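Local coordinates for protein D-aminoacyl-tRNA deacylase (Archaeoglobus fulgidus, PDB 1YQE) that probably hydrolyses D-aminoacyl-tRNA to free tRNA and a D-amino acid as a zinc-dependent deacylase, and here carries a bound pyrophosphate, at residues Leu7-Glu12 with Glu72-Ala77; Thr90-Gly95 with Phe154-Ser159; Phe136-Thr141 with Arg202-Met207. One frame throughout, in Å; residues are numbered along the deposited sequence.

Interaction 1: Leu7-Glu12 with Glu72-Ala77; sequences LVVCSE and EEILFA
Val9 lies against both Ile74 and Phe76, and its three side-chain carbons divide the work. CB meets CD2 of the Phe76 ring at 3.8 Å. CG1, anti to the backbone N (chi1 174°) and beside the carbonyl carbon, comes close to two atoms of that ring, CD2 and CE2. CG2 turns the other way, to CG2 of Ile74, at 3.5 Å, a snug methyl pair, closer than two such carbons normally pack. That Ile74 methyl also stands over the centre of the Phe76 ring, 3.6 Å above its plane, so three side chains from two strands form one apolar patch. Beta-branched residues suit the place: Val9 turns one methyl to each neighbour, and the single CG2 of Ile74 serves both Val9 and the ring.

The strands run parallel, 6-11 beside 73-81 within the mixed sheet, and the register pairs Leu7 with Ile74, Val8 with Leu75 and Val9 with Phe76. Leu7 and Val9 hold the other strand through both N and O: Leu7 N donates to Glu73 O, Leu75 N to Leu7 O, Val9 N to Leu75 O, and Ala77 N to Val9 O at 2.8 Å, the last almost straight at 172°. Beyond Ala77 a water takes over, accepting from Ser11 N and donating to Ala77 O.

On the other face Val8 CG1 touches Ala77 CB at 4.2 Å and Val8 CG2 approaches Leu75 CB. Helix 15-24 covers this side, with Leu24 on Val8 and Ile20 on Ala77. The carboxylate OE1 of Glu73 is hydrogen-bonded to Thr116 OG1.

Interaction 2: Thr90-Gly95 with Phe154-Ser159; sequences TVHVSG and FYEIGS
His92 CE1 touches two side chains of the neighbouring antiparallel strand, Phe154 CB at 3.4 Å and Glu156 OE2 at 3.3 Å. The carboxylate oxygen sits at the edge of the imidazole, near its plane, while the ring and carboxylate planes stand 76° apart. The His92 and Phe154 ring planes are inclined by only 23°, yet the offset is large and little of one ring lies on the other. His92 CG lies between the backbone N and the carbonyl carbon (chi1 82°), which helps bring CE1 to Phe154 CB.

Thr90 completes this face, with OG1 3.4 Å from Glu156 OE1. A water binds the group together, hydrogen-bonded to His92 ND1 at 2.6 Å and donating to both Thr90 OG1 and Phe154 O. An alanine in place of Glu156 would probably leave His92 CE1 and the pyrophosphate without the carboxylate they meet, and a gap where it stood.

The next shell fixes these groups: Glu139 is hydrogen-bonded to Thr90 OG1 and touches His92, and the Phe154 ring stacks on Phe76. In the backbone, Thr90-Glu156 and His92-Phe154 are hydrogen-bonded pairs; Phe154 N to His92 O is the shortest bond at 2.7 Å. Val91-Tyr155 between them is a non-hydrogen-bonded pair on the other face, where Met117 of helix 114-125 covers both.

Thr90 and His92 suit their face by sharing that water and meeting Glu139. Strands 88-92 and 152-159 form an antiparallel pair inside the mixed sheet, between strands 73-81 and 135-138, and Glu156 lines the pyrophosphate pocket with Arg54, Ile56, Arg79, His80, Ser81 and His143.

Interaction 3: Phe136-Thr141 with Arg202-Met207; sequences FTMEVT and RQTEIM
Met138 lays its side chain across that of Met207 at about a right angle, CG to CG at 3.7 Å. Its sulphur lies beside Met207 as well, with SD 3.8 Å from CG and 3.9 Å from CE of that residue. Both thioether chains bend at chi2 and again at chi3, a shape that the flexible methionine takes readily and that keeps the two compact between strand and helix. Helix 114-125 closes round the pair, Met117 against Met138 and Val121 against Met207.

Thr204 does the other half of the work, using its two branches differently. OG1 accepts a hydrogen bond from Met138 N at 2.9 Å, nearly straight with an angle of 170° at the hydrogen. OG1 lies beside the backbone N of Thr204 (chi1 -66°), which puts CG2 anti to that N, where it meets the Phe136 ring, 4.0 Å from CE2, and also packs near Phe136 O. Threonine suits this position because one short side chain presents a methyl to an aromatic and an oxygen to a backbone amide.

The Thr204 hydroxyl is also hydrogen-bonded to Ala200 O, four residues earlier, just before helix 201-209. The contact joins strand 135-138, the outermost strand at its end of the mixed sheet, to a helix that also packs on strand 212-218 of the parallel sheet, through Ile206 on Phe212 and Phe214. Buried and largely apolar, the interface carries a single direct hydrogen bond between its two segments; a sheet-edge amide facing away from its neighbour strand is thus satisfied by a helix side chain.

All three contacts are buried and all reach the mixed sheet, but at different depths. The centre of interaction 2 is about 6 Å from the centre of the chain, those of interactions 1 and 3 about 11 and 10 Å, on opposite sides. Interaction 1 joins parallel strands by backbone bonds and aliphatic packing; interaction 2 joins antiparallel strands and adds the polar, watered face of the pyrophosphate pocket; interaction 3 is a strand-helix interface linking this sheet to the region of the second. Strands 73-81 and 152-159 are neighbours, so Phe76 O meets Tyr155 N between interactions 1 and 2; strands 88-92 and 135-138 are neighbours too, and Val91 O meets Glu139 N between interactions 2 and 3.

Interaction 1: Leu7-Glu12 with Glu72-Ala77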
ATOM      1  N   LEU A   7       1.795  10.950   7.757  1.00 20.55           N
ATOM      2  CA  LEU A   7       0.870  11.808   7.032  1.00 18.38           C
ATOM      3  C   LEU A   7      -0.153  11.045   6.204  1.00 18.45           C
ATOM      4  O   LEU A   7       0.206  10.209   5.371  1.00 18.60           O
ATOM      5  CB  LEU A   7       1.662  12.737   6.102  1.00 17.61           C
ATOM      6  CG  LEU A   7       0.893  13.613   5.108  1.00 17.00           C
ATOM      7  CD1 LEU A   7      -0.007  14.586   5.845  1.00 18.54           C
ATOM      8  CD2 LEU A   7       1.896  14.375   4.240  1.00 16.23           C
ATOM      9  N   VAL A   8      -1.425  11.338   6.442  1.00 18.71           N
ATOM     10  CA  VAL A   8      -2.514  10.718   5.692  1.00 17.98           C
ATOM     11  C   VAL A   8      -2.883  11.718   4.600  1.00 17.86           C
ATOM     12  O   VAL A   8      -3.100  12.893   4.879  1.00 17.96           O
ATOM     13  CB  VAL A   8      -3.735  10.450   6.593  1.00 17.15           C
ATOM     14  CG1 VAL A   8      -4.890   9.880   5.763  1.00 18.07           C
ATOM     15  CG2 VAL A   8      -3.353   9.479   7.695  1.00 15.10           C
ATOM     16  N   VAL A   9      -2.933  11.252   3.357  1.00 18.80           N
ATOM     17  CA  VAL A   9      -3.247  12.115   2.224  1.00 19.25           C
ATOM     18  C   VAL A   9      -4.510  11.663   1.509  1.00 19.75           C
ATOM     19  O   VAL A   9      -4.667  10.480   1.212  1.00 20.23           O
ATOM     20  CB  VAL A   9      -2.093  12.105   1.194  1.00 18.06           C
ATOM     21  CG1 VAL A   9      -2.497  12.884  -0.054  1.00 20.00           C
ATOM     22  CG2 VAL A   9      -0.834  12.689   1.812  1.00 20.28           C
ATOM     23  N   CYS A  10      -5.401  12.610   1.225  1.00 21.78           N
ATOM     24  CA  CYS A  10      -6.644  12.309   0.521  1.00 23.87           C
ATOM     25  C   CYS A  10      -6.949  13.361  -0.542  1.00 25.12           C
ATOM     26  O   CYS A  10      -6.348  14.437  -0.563  1.00 23.56           O
ATOM     27  CB  CYS A  10      -7.818  12.215   1.502  1.00 25.44           C
ATOM     28  SG  CYS A  10      -8.202  13.735   2.399  1.00 27.68           S
ATOM     29  N   SER A  11      -7.884  13.032  -1.427  1.00 26.06           N
ATOM     30  CA  SER A  11      -8.283  13.934  -2.500  1.00 26.63           C
ATOM     31  C   SER A  11      -9.598  14.626  -2.144  1.00 27.06           C
ATOM     32  O   SER A  11     -10.532  13.994  -1.648  1.00 27.06           O
ATOM     33  CB  SER A  11      -8.446  13.148  -3.806  1.00 25.76           C
ATOM     34  OG  SER A  11      -8.770  14.005  -4.887  1.00 27.16           O
ATOM     35  N   GLU A  12      -9.666  15.929  -2.398  1.00 27.73           N
ATOM     36  CA  GLU A  12     -10.866  16.699  -2.101  1.00 30.48           C
ATOM     37  C   GLU A  12     -12.103  16.171  -2.824  1.00 30.49           C
ATOM     38  O   GLU A  12     -13.213  16.261  -2.302  1.00 31.54           O
ATOM     39  CB  GLU A  12     -10.637  18.176  -2.444  1.00 32.05           C
ATOM     40  CG  GLU A  12      -9.751  18.891  -1.425  1.00 37.00           C
ATOM     41  CD  GLU A  12      -9.413  20.319  -1.813  1.00 40.00           C
ATOM     42  OE1 GLU A  12     -10.337  21.078  -2.183  1.00 42.92           O
ATOM     43  OE2 GLU A  12      -8.218  20.684  -1.734  1.00 40.48           O
ATOM     44  N   GLU A  72       7.496  11.099   8.032  1.00 20.11           N
ATOM     45  CA  GLU A  72       8.305   9.943   7.654  1.00 19.84           C
ATOM     46  C   GLU A  72       7.658   9.028   6.627  1.00 17.90           C
ATOM     47  O   GLU A  72       8.340   8.208   6.013  1.00 17.63           O
ATOM     48  CB  GLU A  72       8.668   9.127   8.898  1.00 20.24           C
ATOM     49  CG  GLU A  72       7.480   8.782   9.774  1.00 22.02           C
ATOM     50  CD  GLU A  72       7.869   7.978  11.003  1.00 22.96           C
ATOM     51  OE1 GLU A  72       9.050   8.029  11.409  1.00 23.21           O
ATOM     52  OE2 GLU A  72       6.984   7.302  11.568  1.00 24.01           O
ATOM     53  N   GLU A  73       6.350   9.153   6.445  1.00 17.58           N
ATOM     54  CA  GLU A  73       5.662   8.321   5.471  1.00 15.99           C
ATOM     55  C   GLU A  73       4.277   8.858   5.161  1.00 15.26           C
ATOM     56  O   GLU A  73       3.748   9.707   5.878  1.00 13.78           O
ATOM     57  CB  GLU A  73       5.538   6.879   5.980  1.00 17.49           C
ATOM     58  CG  GLU A  73       4.418   6.661   6.991  1.00 17.29           C
ATOM     59  CD  GLU A  73       4.209   5.192   7.320  1.00 18.84           C
ATOM     60  OE1 GLU A  73       4.812   4.699   8.296  1.00 20.94           O
ATOM     61  OE2 GLU A  73       3.451   4.527   6.588  1.00 19.28           O
ATOM     62  N   ILE A  74       3.696   8.341   4.086  1.00 14.01           N
ATOM     63  CA  ILE A  74       2.367   8.739   3.657  1.00 15.20           C
ATOM     64  C   ILE A  74       1.420   7.552   3.566  1.00 15.04           C
ATOM     65  O   ILE A  74       1.780   6.491   3.064  1.00 14.41           O
ATOM     66  CB  ILE A  74       2.393   9.400   2.256  1.00 16.35           C
ATOM     67  CG1 ILE A  74       3.215  10.689   2.294  1.00 16.65           C
ATOM     68  CG2 ILE A  74       0.971   9.697   1.788  1.00 14.56           C
ATOM     69  CD1 ILE A  74       3.408  11.325   0.914  1.00 19.77           C
ATOM     70  N   LEU A  75       0.211   7.742   4.076  1.00 16.30           N
ATOM     71  CA  LEU A  75      -0.831   6.738   3.974  1.00 15.60           C
ATOM     72  C   LEU A  75      -1.890   7.404   3.095  1.00 17.68           C
ATOM     73  O   LEU A  75      -2.619   8.292   3.549  1.00 17.85           O
ATOM     74  CB  LEU A  75      -1.428   6.394   5.343  1.00 16.45           C
ATOM     75  CG  LEU A  75      -0.553   5.591   6.311  1.00 13.77           C
ATOM     76  CD1 LEU A  75       0.297   6.532   7.154  1.00 14.45           C
ATOM     77  CD2 LEU A  75      -1.437   4.759   7.218  1.00 14.52           C
ATOM     78  N   PHE A  76      -1.942   7.016   1.823  1.00 16.56           N
ATOM     79  CA  PHE A  76      -2.929   7.578   0.908  1.00 16.77           C
ATOM     80  C   PHE A  76      -4.267   6.922   1.193  1.00 18.58           C
ATOM     81  O   PHE A  76      -4.363   5.696   1.210  1.00 19.52           O
ATOM     82  CB  PHE A  76      -2.558   7.298  -0.552  1.00 14.79           C
ATOM     83  CG  PHE A  76      -1.344   8.037  -1.027  1.00 17.49           C
ATOM     84  CD1 PHE A  76      -0.133   7.377  -1.185  1.00 15.88           C
ATOM     85  CD2 PHE A  76      -1.417   9.395  -1.340  1.00 17.68           C
ATOM     86  CE1 PHE A  76       0.993   8.055  -1.654  1.00 20.90           C
ATOM     87  CE2 PHE A  76      -0.297  10.080  -1.806  1.00 19.37           C
ATOM     88  CZ  PHE A  76       0.910   9.408  -1.965  1.00 18.97           C
ATOM     89  N   ALA A  77      -5.291   7.740   1.419  1.00 18.47           N
ATOM     90  CA  ALA A  77      -6.635   7.247   1.694  1.00 18.84           C
ATOM     91  C   ALA A  77      -7.439   7.531   0.435  1.00 18.62           C
ATOM     92  O   ALA A  77      -7.587   8.683   0.038  1.00 17.62           O
ATOM     93  CB  ALA A  77      -7.233   7.985   2.886  1.00 18.19           C
TER
HETATM   94  O   HOH W   1      -8.774  10.381  -1.671  1.00 20.06           O

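Interaction 2: Thr90-Gly95 with Phe154-Ser159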
ATOM      1  N   THR A  90      -8.774  -2.599   0.460  1.00 14.99           N
ATOM      2  CA  THR A  90      -7.533  -3.020  -0.174  1.00 14.37           C
ATOM      3  C   THR A  90      -6.315  -2.221   0.256  1.00 14.36           C
ATOM      4  O   THR A  90      -6.424  -1.135   0.829  1.00 14.52           O
ATOM      5  CB  THR A  90      -7.614  -2.949  -1.718  1.00 16.65           C
ATOM      6  OG1 THR A  90      -7.598  -1.577  -2.136  1.00 16.57           O
ATOM      7  CG2 THR A  90      -8.890  -3.617  -2.223  1.00 14.09           C
ATOM      8  N   VAL A  91      -5.153  -2.803  -0.013  1.00 13.57           N
ATOM      9  CA  VAL A  91      -3.870  -2.189   0.274  1.00 13.39           C
ATOM     10  C   VAL A  91      -2.947  -2.502  -0.895  1.00 13.84           C
ATOM     11  O   VAL A  91      -2.950  -3.620  -1.424  1.00 14.04           O
ATOM     12  CB  VAL A  91      -3.231  -2.750   1.566  1.00 13.39           C
ATOM     13  CG1 VAL A  91      -1.819  -2.202   1.733  1.00 13.73           C
ATOM     14  CG2 VAL A  91      -4.077  -2.367   2.772  1.00 13.26           C
ATOM     15  N   HIS A  92      -2.180  -1.502  -1.315  1.00 13.39           N
ATOM     16  CA  HIS A  92      -1.222  -1.680  -2.396  1.00 13.27           C
ATOM     17  C   HIS A  92      -0.301  -0.476  -2.451  1.00 12.90           C
ATOM     18  O   HIS A  92      -0.604   0.581  -1.891  1.00 14.66           O
ATOM     19  CB  HIS A  92      -1.920  -1.833  -3.754  1.00 13.61           C
ATOM     20  CG  HIS A  92      -2.318  -0.533  -4.389  1.00 15.33           C
ATOM     21  ND1 HIS A  92      -3.504   0.108  -4.101  1.00 14.35           N
ATOM     22  CD2 HIS A  92      -1.691   0.236  -5.314  1.00 13.59           C
ATOM     23  CE1 HIS A  92      -3.593   1.213  -4.823  1.00 14.67           C
ATOM     24  NE2 HIS A  92      -2.506   1.314  -5.567  1.00 14.80           N
ATOM     25  N   VAL A  93       0.835  -0.648  -3.114  1.00 15.07           N
ATOM     26  CA  VAL A  93       1.789   0.435  -3.280  1.00 14.13           C
ATOM     27  C   VAL A  93       1.764   0.762  -4.769  1.00 14.81           C
ATOM     28  O   VAL A  93       1.686  -0.135  -5.604  1.00 15.63           O
ATOM     29  CB  VAL A  93       3.204   0.005  -2.850  1.00 15.25           C
ATOM     30  CG1 VAL A  93       4.199   1.116  -3.134  1.00 15.15           C
ATOM     31  CG2 VAL A  93       3.210  -0.321  -1.360  1.00 14.58           C
ATOM     32  N   SER A  94       1.801   2.046  -5.096  1.00 14.45           N
ATOM     33  CA  SER A  94       1.769   2.477  -6.486  1.00 14.72           C
ATOM     34  C   SER A  94       3.097   2.216  -7.198  1.00 14.88           C
ATOM     35  O   SER A  94       4.149   2.076  -6.562  1.00 12.15           O
ATOM     36  CB  SER A  94       1.388   3.963  -6.556  1.00 14.66           C
ATOM     37  OG  SER A  94       2.154   4.741  -5.653  1.00 15.25           O
ATOM     38  N   GLY A  95       3.031   2.131  -8.524  1.00 13.42           N
ATOM     39  CA  GLY A  95       4.210   1.868  -9.329  1.00 13.25           C
ATOM     40  C   GLY A  95       3.810   1.191 -10.626  1.00 14.79           C
ATOM     41  O   GLY A  95       2.766   0.540 -10.689  1.00 13.76           O
ATOM     42  N   PHE A 154      -1.371   2.758  -0.456  1.00 14.36           N
ATOM     43  CA  PHE A 154      -2.751   3.184  -0.625  1.00 13.67           C
ATOM     44  C   PHE A 154      -3.671   2.278   0.189  1.00 14.84           C
ATOM     45  O   PHE A 154      -3.585   1.051   0.102  1.00 17.35           O
ATOM     46  CB  PHE A 154      -3.169   3.118  -2.099  1.00 13.75           C
ATOM     47  CG  PHE A 154      -2.743   4.312  -2.904  1.00 14.26           C
ATOM     48  CD1 PHE A 154      -1.398   4.546  -3.172  1.00 15.43           C
ATOM     49  CD2 PHE A 154      -3.690   5.203  -3.395  1.00 15.28           C
ATOM     50  CE1 PHE A 154      -1.006   5.657  -3.923  1.00 16.95           C
ATOM     51  CE2 PHE A 154      -3.308   6.308  -4.143  1.00 16.24           C
ATOM     52  CZ  PHE A 154      -1.962   6.537  -4.407  1.00 15.56           C
ATOM     53  N   TYR A 155      -4.533   2.901   0.982  1.00 12.34           N
ATOM     54  CA  TYR A 155      -5.496   2.201   1.826  1.00 13.39           C
ATOM     55  C   TYR A 155      -6.844   2.605   1.256  1.00 13.36           C
ATOM     56  O   TYR A 155      -7.235   3.766   1.350  1.00 14.46           O
ATOM     57  CB  TYR A 155      -5.326   2.667   3.272  1.00 10.74           C
ATOM     58  CG  TYR A 155      -3.903   2.495   3.759  1.00 12.12           C
ATOM     59  CD1 TYR A 155      -2.896   3.391   3.385  1.00 13.03           C
ATOM     60  CD2 TYR A 155      -3.546   1.393   4.528  1.00 12.56           C
ATOM     61  CE1 TYR A 155      -1.562   3.181   3.767  1.00 13.91           C
ATOM     62  CE2 TYR A 155      -2.236   1.174   4.913  1.00 15.01           C
ATOM     63  CZ  TYR A 155      -1.245   2.066   4.531  1.00 15.45           C
ATOM     64  OH  TYR A 155       0.050   1.819   4.919  1.00 11.41           O
ATOM     65  N   GLU A 156      -7.552   1.647   0.663  1.00 13.20           N
ATOM     66  CA  GLU A 156      -8.806   1.967   0.001  1.00 14.70           C
ATOM     67  C   GLU A 156     -10.037   1.158   0.384  1.00 14.09           C
ATOM     68  O   GLU A 156      -9.961   0.163   1.107  1.00 13.31           O
ATOM     69  CB  GLU A 156      -8.594   1.851  -1.513  1.00 14.29           C
ATOM     70  CG  GLU A 156      -7.250   2.399  -1.978  1.00 16.53           C
ATOM     71  CD  GLU A 156      -6.991   2.191  -3.460  1.00 18.14           C
ATOM     72  OE1 GLU A 156      -7.494   1.198  -4.033  1.00 15.79           O
ATOM     73  OE2 GLU A 156      -6.270   3.018  -4.050  1.00 15.81           O
ATOM     74  N   ILE A 157     -11.170   1.614  -0.144  1.00 15.33           N
ATOM     75  CA  ILE A 157     -12.471   0.989   0.049  1.00 14.75           C
ATOM     76  C   ILE A 157     -13.040   0.781  -1.349  1.00 14.57           C
ATOM     77  O   ILE A 157     -13.159   1.745  -2.112  1.00 16.33           O
ATOM     78  CB  ILE A 157     -13.435   1.912   0.812  1.00 15.49           C
ATOM     79  CG1 ILE A 157     -12.875   2.225   2.197  1.00 15.71           C
ATOM     80  CG2 ILE A 157     -14.804   1.259   0.925  1.00 16.36           C
ATOM     81  CD1 ILE A 157     -13.735   3.190   2.990  1.00 19.30           C
ATOM     82  N   GLY A 158     -13.340  -0.442  -1.716  1.00 16.58           N
ATOM     83  CA  GLY A 158     -14.276  -0.477  -2.828  1.00 16.20           C
ATOM     84  C   GLY A 158     -15.397  -1.504  -2.806  1.00 17.10           C
ATOM     85  O   GLY A 158     -15.734  -2.078  -1.771  1.00 17.28           O
ATOM     86  N   SER A 159     -15.910  -1.296  -4.181  1.00 26.12           N
ATOM     87  CA  SER A 159     -15.407  -1.087  -5.538  1.00 25.46           C
ATOM     88  C   SER A 159     -16.249  -0.081  -6.314  1.00 26.60           C
ATOM     89  O   SER A 159     -15.881   0.324  -7.419  1.00 26.03           O
ATOM     90  CB  SER A 159     -15.370  -2.411  -6.308  1.00 23.54           C
ATOM     91  OG  SER A 159     -14.378  -3.278  -5.787  1.00 23.03           O
TER
HETATM   92  O   HOH W   2      -8.213  -0.572   3.221  1.00 15.86           O
HETATM   93  O   HOH W   3      -5.200  -0.208  -2.141  1.00 16.47           O

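Interaction 3: Phe136-Thr141 with Arg202-Met207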
ATOM      1  N   PHE A 136     -11.248  -8.445   2.844  1.00 21.73           N
ATOM      2  CA  PHE A 136      -9.974  -7.760   2.677  1.00 18.97           C
ATOM      3  C   PHE A 136      -9.138  -8.457   1.619  1.00 17.57           C
ATOM      4  O   PHE A 136      -9.174  -9.677   1.485  1.00 16.49           O
ATOM      5  CB  PHE A 136      -9.148  -7.746   3.962  1.00 18.94           C
ATOM      6  CG  PHE A 136      -7.711  -7.378   3.722  1.00 16.40           C
ATOM      7  CD1 PHE A 136      -7.364  -6.070   3.395  1.00 17.48           C
ATOM      8  CD2 PHE A 136      -6.723  -8.353   3.713  1.00 16.86           C
ATOM      9  CE1 PHE A 136      -6.055  -5.741   3.054  1.00 16.01           C
ATOM     10  CE2 PHE A 136      -5.408  -8.034   3.372  1.00 17.10           C
ATOM     11  CZ  PHE A 136      -5.078  -6.721   3.041  1.00 16.17           C
ATOM     12  N   THR A 137      -8.364  -7.673   0.879  1.00 17.93           N
ATOM     13  CA  THR A 137      -7.496  -8.233  -0.130  1.00 14.97           C
ATOM     14  C   THR A 137      -6.386  -7.259  -0.487  1.00 16.78           C
ATOM     15  O   THR A 137      -6.561  -6.038  -0.445  1.00 16.23           O
ATOM     16  CB  THR A 137      -8.268  -8.593  -1.422  1.00 19.81           C
ATOM     17  OG1 THR A 137      -7.411  -9.345  -2.292  1.00 18.53           O
ATOM     18  CG2 THR A 137      -8.728  -7.334  -2.146  1.00 18.34           C
ATOM     19  N   MET A 138      -5.227  -7.811  -0.806  1.00 17.13           N
ATOM     20  CA  MET A 138      -4.111  -6.998  -1.230  1.00 17.82           C
ATOM     21  C   MET A 138      -4.370  -6.764  -2.709  1.00 18.95           C
ATOM     22  O   MET A 138      -5.188  -7.457  -3.322  1.00 17.51           O
ATOM     23  CB  MET A 138      -2.798  -7.764  -1.089  1.00 17.91           C
ATOM     24  CG  MET A 138      -2.284  -7.919   0.324  1.00 17.33           C
ATOM     25  SD  MET A 138      -1.851  -6.333   1.056  1.00 16.43           S
ATOM     26  CE  MET A 138      -0.362  -5.929   0.139  1.00 14.59           C
ATOM     27  N   GLU A 139      -3.699  -5.762  -3.261  1.00 18.56           N
ATOM     28  CA  GLU A 139      -3.765  -5.471  -4.683  1.00 18.23           C
ATOM     29  C   GLU A 139      -2.299  -5.465  -5.070  1.00 17.59           C
ATOM     30  O   GLU A 139      -1.456  -5.029  -4.286  1.00 16.38           O
ATOM     31  CB  GLU A 139      -4.353  -4.091  -4.960  1.00 21.72           C
ATOM     32  CG  GLU A 139      -5.861  -4.015  -4.998  1.00 26.01           C
ATOM     33  CD  GLU A 139      -6.340  -2.628  -5.372  1.00 27.15           C
ATOM     34  OE1 GLU A 139      -6.002  -2.166  -6.484  1.00 29.80           O
ATOM     35  OE2 GLU A 139      -7.047  -1.993  -4.559  1.00 29.50           O
ATOM     36  N   VAL A 140      -1.978  -5.968  -6.254  1.00 16.91           N
ATOM     37  CA  VAL A 140      -0.592  -5.964  -6.691  1.00 15.93           C
ATOM     38  C   VAL A 140      -0.191  -4.515  -6.936  1.00 16.44           C
ATOM     39  O   VAL A 140      -1.038  -3.618  -6.927  1.00 17.01           O
ATOM     40  CB  VAL A 140      -0.415  -6.753  -8.004  1.00 14.89           C
ATOM     41  CG1 VAL A 140      -0.718  -8.224  -7.769  1.00 15.66           C
ATOM     42  CG2 VAL A 140      -1.331  -6.179  -9.075  1.00 16.74           C
ATOM     43  N   THR A 141       1.099  -4.283  -7.138  1.00 16.03           N
ATOM     44  CA  THR A 141       1.592  -2.943  -7.421  1.00 15.52           C
ATOM     45  C   THR A 141       1.070  -2.533  -8.793  1.00 14.99           C
ATOM     46  O   THR A 141       1.192  -3.286  -9.753  1.00 14.30           O
ATOM     47  CB  THR A 141       3.128  -2.914  -7.449  1.00 14.77           C
ATOM     48  OG1 THR A 141       3.625  -3.183  -6.133  1.00 17.14           O
ATOM     49  CG2 THR A 141       3.637  -1.564  -7.918  1.00 17.08           C
ATOM     50  N   ARG A 202      -2.385 -15.397  -2.716  1.00 18.45           N
ATOM     51  CA  ARG A 202      -1.371 -15.959  -1.826  1.00 20.82           C
ATOM     52  C   ARG A 202      -0.831 -14.875  -0.898  1.00 19.18           C
ATOM     53  O   ARG A 202      -0.780 -15.057   0.322  1.00 18.98           O
ATOM     54  CB  ARG A 202      -0.212 -16.569  -2.631  1.00 20.61           C
ATOM     55  CG  ARG A 202      -0.598 -17.687  -3.612  1.00 26.36           C
ATOM     56  CD  ARG A 202      -1.051 -18.966  -2.909  1.00 28.45           C
ATOM     57  NE  ARG A 202      -2.401 -18.857  -2.362  1.00 32.17           N
ATOM     58  CZ  ARG A 202      -3.504 -18.761  -3.099  1.00 33.34           C
ATOM     59  NH1 ARG A 202      -3.427 -18.761  -4.425  1.00 34.95           N
ATOM     60  NH2 ARG A 202      -4.686 -18.660  -2.512  1.00 33.60           N
ATOM     61  N   GLN A 203      -0.435 -13.746  -1.478  1.00 19.05           N
ATOM     62  CA  GLN A 203       0.106 -12.637  -0.692  1.00 17.97           C
ATOM     63  C   GLN A 203      -0.891 -12.123   0.346  1.00 16.51           C
ATOM     64  O   GLN A 203      -0.504 -11.730   1.444  1.00 16.65           O
ATOM     65  CB  GLN A 203       0.545 -11.493  -1.613  1.00 18.89           C
ATOM     66  CG  GLN A 203       1.696 -11.860  -2.544  1.00 18.80           C
ATOM     67  CD  GLN A 203       1.223 -12.323  -3.910  1.00 21.96           C
ATOM     68  OE1 GLN A 203       0.290 -13.117  -4.022  1.00 20.80           O
ATOM     69  NE2 GLN A 203       1.875 -11.831  -4.958  1.00 21.69           N
ATOM     70  N   THR A 204      -2.172 -12.127   0.001  1.00 15.23           N
ATOM     71  CA  THR A 204      -3.208 -11.681   0.929  1.00 16.78           C
ATOM     72  C   THR A 204      -3.252 -12.610   2.150  1.00 17.49           C
ATOM     73  O   THR A 204      -3.348 -12.151   3.290  1.00 17.39           O
ATOM     74  CB  THR A 204      -4.600 -11.671   0.246  1.00 16.08           C
ATOM     75  OG1 THR A 204      -4.617 -10.669  -0.779  1.00 14.32           O
ATOM     76  CG2 THR A 204      -5.703 -11.373   1.255  1.00 15.21           C
ATOM     77  N   GLU A 205      -3.180 -13.917   1.910  1.00 16.92           N
ATOM     78  CA  GLU A 205      -3.207 -14.892   3.000  1.00 17.32           C
ATOM     79  C   GLU A 205      -1.947 -14.720   3.855  1.00 16.05           C
ATOM     80  O   GLU A 205      -1.990 -14.823   5.084  1.00 13.19           O
ATOM     81  CB  GLU A 205      -3.266 -16.312   2.430  1.00 18.60           C
ATOM     82  CG  GLU A 205      -4.394 -16.511   1.433  1.00 24.09           C
ATOM     83  CD  GLU A 205      -4.336 -17.856   0.728  1.00 25.94           C
ATOM     84  OE1 GLU A 205      -3.221 -18.311   0.398  1.00 27.75           O
ATOM     85  OE2 GLU A 205      -5.409 -18.450   0.489  1.00 30.98           O
ATOM     86  N   ILE A 206      -0.825 -14.446   3.198  1.00 14.83           N
ATOM     87  CA  ILE A 206       0.429 -14.252   3.909  1.00 13.66           C
ATOM     88  C   ILE A 206       0.351 -12.995   4.782  1.00 15.62           C
ATOM     89  O   ILE A 206       0.844 -12.987   5.915  1.00 16.89           O
ATOM     90  CB  ILE A 206       1.627 -14.167   2.911  1.00 14.42           C
ATOM     91  CG1 ILE A 206       1.916 -15.570   2.354  1.00 14.81           C
ATOM     92  CG2 ILE A 206       2.878 -13.600   3.609  1.00 10.45           C
ATOM     93  CD1 ILE A 206       2.919 -15.612   1.208  1.00 16.75           C
ATOM     94  N   MET A 207      -0.284 -11.943   4.269  1.00 14.52           N
ATOM     95  CA  MET A 207      -0.430 -10.693   5.025  1.00 13.07           C
ATOM     96  C   MET A 207      -1.311 -10.875   6.264  1.00 15.81           C
ATOM     97  O   MET A 207      -1.061 -10.282   7.316  1.00 13.53           O
ATOM     98  CB  MET A 207      -1.048  -9.603   4.144  1.00 13.59           C
ATOM     99  CG  MET A 207      -0.097  -9.002   3.123  1.00  7.10           C
ATOM    100  SD  MET A 207       1.241  -8.087   3.955  1.00 14.72           S
ATOM    101  CE  MET A 207       0.449  -6.521   4.251  1.00 11.78           C
TER